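Long-range contacts in Na Glutathione S-transferase 1 (Necator americanus, PDB 2ON7), which probably catalyses the conjugation of glutathione to electrophilic compounds, as a two-domain glutathione S-transferase of a human hookworm: residues F75-K80 and D151-V156; L24-F29 and I191-K196. One frame throughout, in Å; residues are numbered along the deposited sequence.

Interaction 1: F75-K80 and D151-V156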
loop_
_atom_site.group_PDB
_atom_site.type_symbol
_atom_site.label_atom_id
_atom_site.label_comp_id
_atom_site.label_asym_id
_atom_site.label_seq_id
_atom_site.Cartn_x
_atom_site.Cartn_y
_atom_site.Cartn_z
ATOM N N PHE A 75 -13.942 -13.822 1.693
ATOM C CA PHE A 75 -15.113 -14.069 0.827
ATOM C C PHE A 75 -14.743 -14.394 -0.608
ATOM O O PHE A 75 -15.606 -14.473 -1.458
ATOM C CB PHE A 75 -16.117 -12.896 0.882
ATOM C CG PHE A 75 -16.499 -12.515 2.284
ATOM C CD1 PHE A 75 -16.043 -11.307 2.849
ATOM C CD2 PHE A 75 -17.246 -13.394 3.075
ATOM C CE1 PHE A 75 -16.358 -10.968 4.129
ATOM C CE2 PHE A 75 -17.551 -13.064 4.399
ATOM C CZ PHE A 75 -17.112 -11.866 4.919
ATOM N N GLY A 76 -13.447 -14.591 -0.850
ATOM C CA GLY A 76 -12.951 -15.052 -2.127
ATOM C C GLY A 76 -12.997 -14.054 -3.268
ATOM O O GLY A 76 -13.319 -14.443 -4.395
ATOM N N PHE A 77 -12.645 -12.788 -2.993
ATOM C CA PHE A 77 -12.490 -11.756 -4.015
ATOM C C PHE A 77 -11.040 -11.216 -4.017
ATOM O O PHE A 77 -10.788 -10.031 -4.374
ATOM C CB PHE A 77 -13.472 -10.605 -3.789
ATOM C CG PHE A 77 -14.945 -11.011 -3.817
ATOM C CD1 PHE A 77 -15.607 -11.213 -5.023
ATOM C CD2 PHE A 77 -15.673 -11.141 -2.628
ATOM C CE1 PHE A 77 -16.970 -11.584 -5.065
ATOM C CE2 PHE A 77 -17.018 -11.507 -2.664
ATOM C CZ PHE A 77 -17.670 -11.734 -3.890
ATOM N N ALA A 78 -10.093 -12.077 -3.632
ATOM C CA ALA A 78 -8.693 -11.676 -3.515
ATOM C C ALA A 78 -7.866 -12.090 -4.728
ATOM O O ALA A 78 -6.785 -11.531 -4.966
ATOM C CB ALA A 78 -8.049 -12.237 -2.215
ATOM N N GLY A 79 -8.371 -13.058 -5.486
ATOM C CA GLY A 79 -7.550 -13.751 -6.489
ATOM C C GLY A 79 -7.600 -15.251 -6.245
ATOM O O GLY A 79 -7.877 -15.717 -5.128
ATOM N N LYS A 80 -7.351 -16.004 -7.312
ATOM C CA LYS A 80 -7.564 -17.448 -7.323
ATOM C C LYS A 80 -6.299 -18.231 -6.966
ATOM O O LYS A 80 -6.320 -19.472 -6.837
ATOM C CB LYS A 80 -8.118 -17.884 -8.683
ATOM C CG LYS A 80 -9.548 -17.415 -8.970
ATOM C CD LYS A 80 -10.632 -18.254 -8.262
ATOM C CE LYS A 80 -12.051 -18.058 -8.890
ATOM N NZ LYS A 80 -12.149 -18.328 -10.367
ATOM N N ASP A 151 -10.234 -13.937 -14.446
ATOM C CA ASP A 151 -11.497 -13.809 -15.161
ATOM C C ASP A 151 -12.649 -13.794 -14.184
ATOM O O ASP A 151 -13.771 -14.240 -14.502
ATOM C CB ASP A 151 -11.671 -14.968 -16.151
ATOM C CG ASP A 151 -11.490 -16.336 -15.487
ATOM O OD1 ASP A 151 -11.656 -17.328 -16.211
ATOM O OD2 ASP A 151 -11.175 -16.414 -14.259
ATOM N N SER A 152 -12.362 -13.293 -12.996
ATOM C CA SER A 152 -13.347 -13.163 -11.961
ATOM C C SER A 152 -13.110 -11.833 -11.228
ATOM O O SER A 152 -11.978 -11.300 -11.240
ATOM C CB SER A 152 -13.243 -14.355 -11.003
ATOM O OG SER A 152 -12.016 -14.315 -10.302
ATOM N N LEU A 153 -14.166 -11.304 -10.603
ATOM C CA LEU A 153 -14.083 -10.099 -9.775
ATOM C C LEU A 153 -13.052 -10.287 -8.660
ATOM O O LEU A 153 -13.021 -11.324 -7.999
ATOM C CB LEU A 153 -15.484 -9.771 -9.171
ATOM C CG LEU A 153 -15.816 -8.582 -8.230
ATOM C CD1 LEU A 153 -15.028 -8.608 -6.927
ATOM C CD2 LEU A 153 -15.582 -7.191 -8.887
ATOM N N THR A 154 -12.202 -9.286 -8.475
ATOM C CA THR A 154 -11.367 -9.156 -7.291
ATOM C C THR A 154 -11.587 -7.749 -6.750
ATOM O O THR A 154 -12.171 -6.912 -7.446
ATOM C CB THR A 154 -9.856 -9.331 -7.609
ATOM O OG1 THR A 154 -9.397 -8.201 -8.353
ATOM C CG2 THR A 154 -9.571 -10.616 -8.396
ATOM N N TRP A 155 -11.106 -7.476 -5.536
ATOM C CA TRP A 155 -11.293 -6.170 -4.889
ATOM C C TRP A 155 -10.738 -4.947 -5.620
ATOM O O TRP A 155 -11.262 -3.854 -5.409
ATOM C CB TRP A 155 -10.795 -6.187 -3.406
ATOM C CG TRP A 155 -9.324 -6.444 -3.145
ATOM C CD1 TRP A 155 -8.676 -7.657 -3.172
ATOM C CD2 TRP A 155 -8.331 -5.478 -2.741
ATOM N NE1 TRP A 155 -7.345 -7.486 -2.845
ATOM C CE2 TRP A 155 -7.115 -6.164 -2.575
ATOM C CE3 TRP A 155 -8.359 -4.088 -2.515
ATOM C CZ2 TRP A 155 -5.924 -5.508 -2.209
ATOM C CZ3 TRP A 155 -7.180 -3.428 -2.130
ATOM C CH2 TRP A 155 -5.975 -4.148 -1.969
ATOM N N VAL A 156 -9.659 -5.064 -6.420
ATOM C CA VAL A 156 -9.209 -3.886 -7.198
ATOM C C VAL A 156 -10.253 -3.415 -8.213
ATOM O O VAL A 156 -10.371 -2.219 -8.444
ATOM C CB VAL A 156 -7.956 -4.072 -8.095
ATOM C CG1 VAL A 156 -6.793 -3.298 -7.565
ATOM C CG2 VAL A 156 -7.700 -5.479 -8.483
HETATM O O HOH W 1 -5.447 -9.579 -3.289
#
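F77 O receives the backbone N-H of W155 where the linker between helices 64-75 and 82-109 meets the start of helix 155-168, a junction of the glutathione S-transferase fold. The T-x-x-D sequence beginning at T154, with T154 N bonded to D157 OD1, matches the N-capping-box sequence known at this helix start in the family.

Packing is tight around F77. Its carbonyl oxygen lies 2.8 Å from W155 N, with an N-H...O angle of 141°, so the bond is moderately bent. The same oxygen takes a CA-H...O contact from T154 CA at 3.1 Å and sits in the plane of the indole, at its edge, 3.4 Å from W155 CD1. W155 CG stands between its own backbone N and carbonyl carbon (chi1 63°), which brings the pyrrole edge up to A78, whose CA lies near the ring plane, 4.0 Å from W155 CD1. The F77 ring itself is met obliquely by the L153 methyl CD1, 3.3 Å from F77 CD1, while L153 O faces the ring edge in plane.

The indole N-H is served by a water, which accepts from W155 NE1 at 2.9 Å and lies 2.9 Å from A78 O, bridging side chain and linker. The buried indole also packs on V88 and A92 of helix 82-109 and on L65 and A72 of helix 64-75.

Toward K80 the contact thins out at the protein surface. The T154 methyl CG2 still touches the backbone of G79, but exposed K80 merely drapes past S152, with its chain bent at chi2 and chi4. Its ammonium NZ stops 4.4 Å from D151 OD2, opposite charges that may attract but stand too far apart for a salt bridge.

Interaction 2: L24-F29 and I191-K196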
loop_
_atom_site.group_PDB
_atom_site.type_symbol
_atom_site.label_atom_id
_atom_site.label_comp_id
_atom_site.label_asym_id
_atom_site.label_seq_id
_atom_site.Cartn_x
_atom_site.Cartn_y
_atom_site.Cartn_z
ATOM N N LEU A 24 -21.109 -7.656 -1.872
ATOM C CA LEU A 24 -20.882 -8.806 -2.767
ATOM C C LEU A 24 -20.998 -10.194 -2.061
ATOM O O LEU A 24 -21.230 -11.219 -2.694
ATOM C CB LEU A 24 -19.553 -8.666 -3.484
ATOM C CG LEU A 24 -19.458 -7.686 -4.656
ATOM C CD1 LEU A 24 -17.985 -7.558 -4.998
ATOM C CD2 LEU A 24 -20.249 -8.134 -5.897
ATOM N N ALA A 25 -20.822 -10.218 -0.749
ATOM C CA ALA A 25 -20.780 -11.462 -0.031
ATOM C C ALA A 25 -22.070 -11.689 0.746
ATOM O O ALA A 25 -22.245 -12.717 1.378
ATOM C CB ALA A 25 -19.555 -11.467 0.894
ATOM N N ASP A 26 -22.963 -10.707 0.716
ATOM C CA ASP A 26 -24.245 -10.773 1.442
ATOM C C ASP A 26 -23.957 -10.803 2.946
ATOM O O ASP A 26 -24.622 -11.498 3.709
ATOM C CB ASP A 26 -25.048 -12.013 1.005
ATOM C CG ASP A 26 -26.501 -11.701 0.642
ATOM O OD1 ASP A 26 -27.431 -12.058 1.418
ATOM O OD2 ASP A 26 -26.727 -11.122 -0.449
ATOM N N GLN A 27 -22.952 -10.052 3.358
ATOM C CA GLN A 27 -22.470 -10.059 4.727
ATOM C C GLN A 27 -22.946 -8.813 5.441
ATOM O O GLN A 27 -22.523 -7.716 5.141
ATOM C CB GLN A 27 -20.919 -10.109 4.762
ATOM C CG GLN A 27 -20.308 -10.241 6.157
ATOM C CD GLN A 27 -20.739 -11.508 6.917
ATOM O OE1 GLN A 27 -21.316 -11.430 7.975
ATOM N NE2 GLN A 27 -20.451 -12.658 6.370
ATOM N N GLU A 28 -23.841 -9.020 6.378
ATOM C CA GLU A 28 -24.238 -8.041 7.354
ATOM C C GLU A 28 -23.026 -7.488 8.069
ATOM O O GLU A 28 -22.127 -8.221 8.447
ATOM C CB GLU A 28 -25.152 -8.705 8.410
ATOM C CG GLU A 28 -25.543 -7.787 9.603
ATOM C CD GLU A 28 -26.665 -6.774 9.237
ATOM O OE1 GLU A 28 -26.373 -5.542 9.166
ATOM O OE2 GLU A 28 -27.830 -7.217 9.020
ATOM N N PHE A 29 -23.039 -6.177 8.257
ATOM C CA PHE A 29 -22.083 -5.515 9.074
ATOM C C PHE A 29 -22.730 -4.280 9.650
ATOM O O PHE A 29 -23.731 -3.795 9.136
ATOM C CB PHE A 29 -20.808 -5.159 8.290
ATOM C CG PHE A 29 -21.019 -4.159 7.179
ATOM C CD1 PHE A 29 -20.424 -2.897 7.238
ATOM C CD2 PHE A 29 -21.743 -4.505 6.034
ATOM C CE1 PHE A 29 -20.626 -1.983 6.191
ATOM C CE2 PHE A 29 -21.931 -3.598 4.997
ATOM C CZ PHE A 29 -21.389 -2.346 5.074
ATOM N N ILE A 191 -22.822 -5.448 -11.942
ATOM C CA ILE A 191 -22.883 -6.755 -11.292
ATOM C C ILE A 191 -23.990 -6.712 -10.212
ATOM O O ILE A 191 -23.856 -5.959 -9.228
ATOM C CB ILE A 191 -21.509 -7.159 -10.657
ATOM C CG1 ILE A 191 -20.442 -7.371 -11.753
ATOM C CG2 ILE A 191 -21.674 -8.396 -9.765
ATOM C CD1 ILE A 191 -18.993 -7.499 -11.191
ATOM N N PRO A 192 -25.070 -7.520 -10.392
ATOM C CA PRO A 192 -26.333 -7.336 -9.675
ATOM C C PRO A 192 -26.250 -6.927 -8.197
ATOM O O PRO A 192 -26.830 -5.891 -7.851
ATOM C CB PRO A 192 -27.059 -8.678 -9.879
ATOM C CG PRO A 192 -26.630 -9.107 -11.276
ATOM C CD PRO A 192 -25.137 -8.677 -11.319
ATOM N N LYS A 193 -25.547 -7.690 -7.347
ATOM C CA LYS A 193 -25.433 -7.340 -5.928
ATOM C C LYS A 193 -24.704 -6.020 -5.678
ATOM O O LYS A 193 -24.962 -5.355 -4.680
ATOM C CB LYS A 193 -24.735 -8.458 -5.112
ATOM C CG LYS A 193 -25.654 -9.573 -4.588
ATOM C CD LYS A 193 -24.840 -10.568 -3.786
ATOM C CE LYS A 193 -25.664 -11.790 -3.400
ATOM N NZ LYS A 193 -25.023 -12.480 -2.224
ATOM N N LEU A 194 -23.749 -5.682 -6.536
ATOM C CA LEU A 194 -23.092 -4.374 -6.468
ATOM C C LEU A 194 -24.099 -3.272 -6.859
ATOM O O LEU A 194 -24.275 -2.298 -6.129
ATOM C CB LEU A 194 -21.883 -4.324 -7.419
ATOM C CG LEU A 194 -20.568 -3.659 -6.983
ATOM C CD1 LEU A 194 -19.862 -2.960 -8.141
ATOM C CD2 LEU A 194 -20.756 -2.681 -5.830
ATOM N N LYS A 195 -24.748 -3.461 -8.013
ATOM C CA LYS A 195 -25.798 -2.574 -8.547
ATOM C C LYS A 195 -26.879 -2.233 -7.515
ATOM O O LYS A 195 -27.200 -1.064 -7.316
ATOM C CB LYS A 195 -26.428 -3.211 -9.802
ATOM C CG LYS A 195 -27.492 -2.396 -10.493
ATOM C CD LYS A 195 -27.566 -2.823 -11.959
ATOM C CE LYS A 195 -28.096 -1.720 -12.861
ATOM N NZ LYS A 195 -29.585 -1.627 -12.799
ATOM N N LYS A 196 -27.441 -3.272 -6.891
ATOM C CA LYS A 196 -28.317 -3.134 -5.731
ATOM C C LYS A 196 -27.732 -2.174 -4.628
ATOM O O LYS A 196 -28.429 -1.208 -4.220
ATOM C CB LYS A 196 -28.716 -4.517 -5.179
ATOM C CG LYS A 196 -29.676 -4.421 -3.977
ATOM C CD LYS A 196 -30.592 -5.635 -3.794
ATOM C CE LYS A 196 -31.489 -5.453 -2.552
ATOM N NZ LYS A 196 -30.631 -5.211 -1.284
#
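K193 and D26 form a salt bridge at the surface, with K193 NZ donating to D26 OD2 at 2.8 Å. The ammonium comes from above the carboxylate, 44° out of its plane, and the two side chains cross at about a right angle. K193 reaches this point because its chain is extended beyond CG (chi2 -179°), laying the methylenes past the end of helix 16-25; on the way K193 CD passes 3.8 Å from L24 O.

Beneath the ion pair lies an apolar first shell. The L24 methyl CD2 touches I191 CG2 at 4.1 Å, again crossing at about a right angle, and rests more loosely on L194, with CD2 4.4 Å from L194 CB. Other atoms of L24 touch F77 and L153, and I191 also touches L153, so the cluster extends to these two loop residues.

Two helix ends position these groups. D26 follows helix 16-25 in a Schellman motif, and its positive phi (65°) turns the chain out of the helical path. K193 NZ lies 4.3 Å from A25 C, close to the C-terminal end of helix 16-25, where its charge would probably be favourable. I191 holds the N-cap position of helix 192-200, and its carbonyl O accepts K195 N at 2.9 Å, fixing the first turn from which K193 and L194 project. The C-terminus of one helix is thus clasped to the N-terminal turn of another, joining the thioredoxin-like domain to the helical domain as in the two-domain glutathione S-transferase fold.

Interactions 1 and 2 are adjoining parts of one domain interface, their centres about 14 Å apart, and along the chain interaction 1 is nested inside the loop closed by interaction 2. L24 is one bridge between them: its CB lies 3.6 Å from F77 CZ, and its CD1 lies 3.7 Å from L153 CD1. A second seam joins the ends of two helices, where F75 CG is 3.5 Å from A25 CB. These same helices, 16-25 and 64-75, are tied covalently by the C17-C68 disulfide, and W155 of interaction 1 packs against C68. Segments 75-80 and 24-29 are therefore linked both by packing and through a crosslinked helix pair.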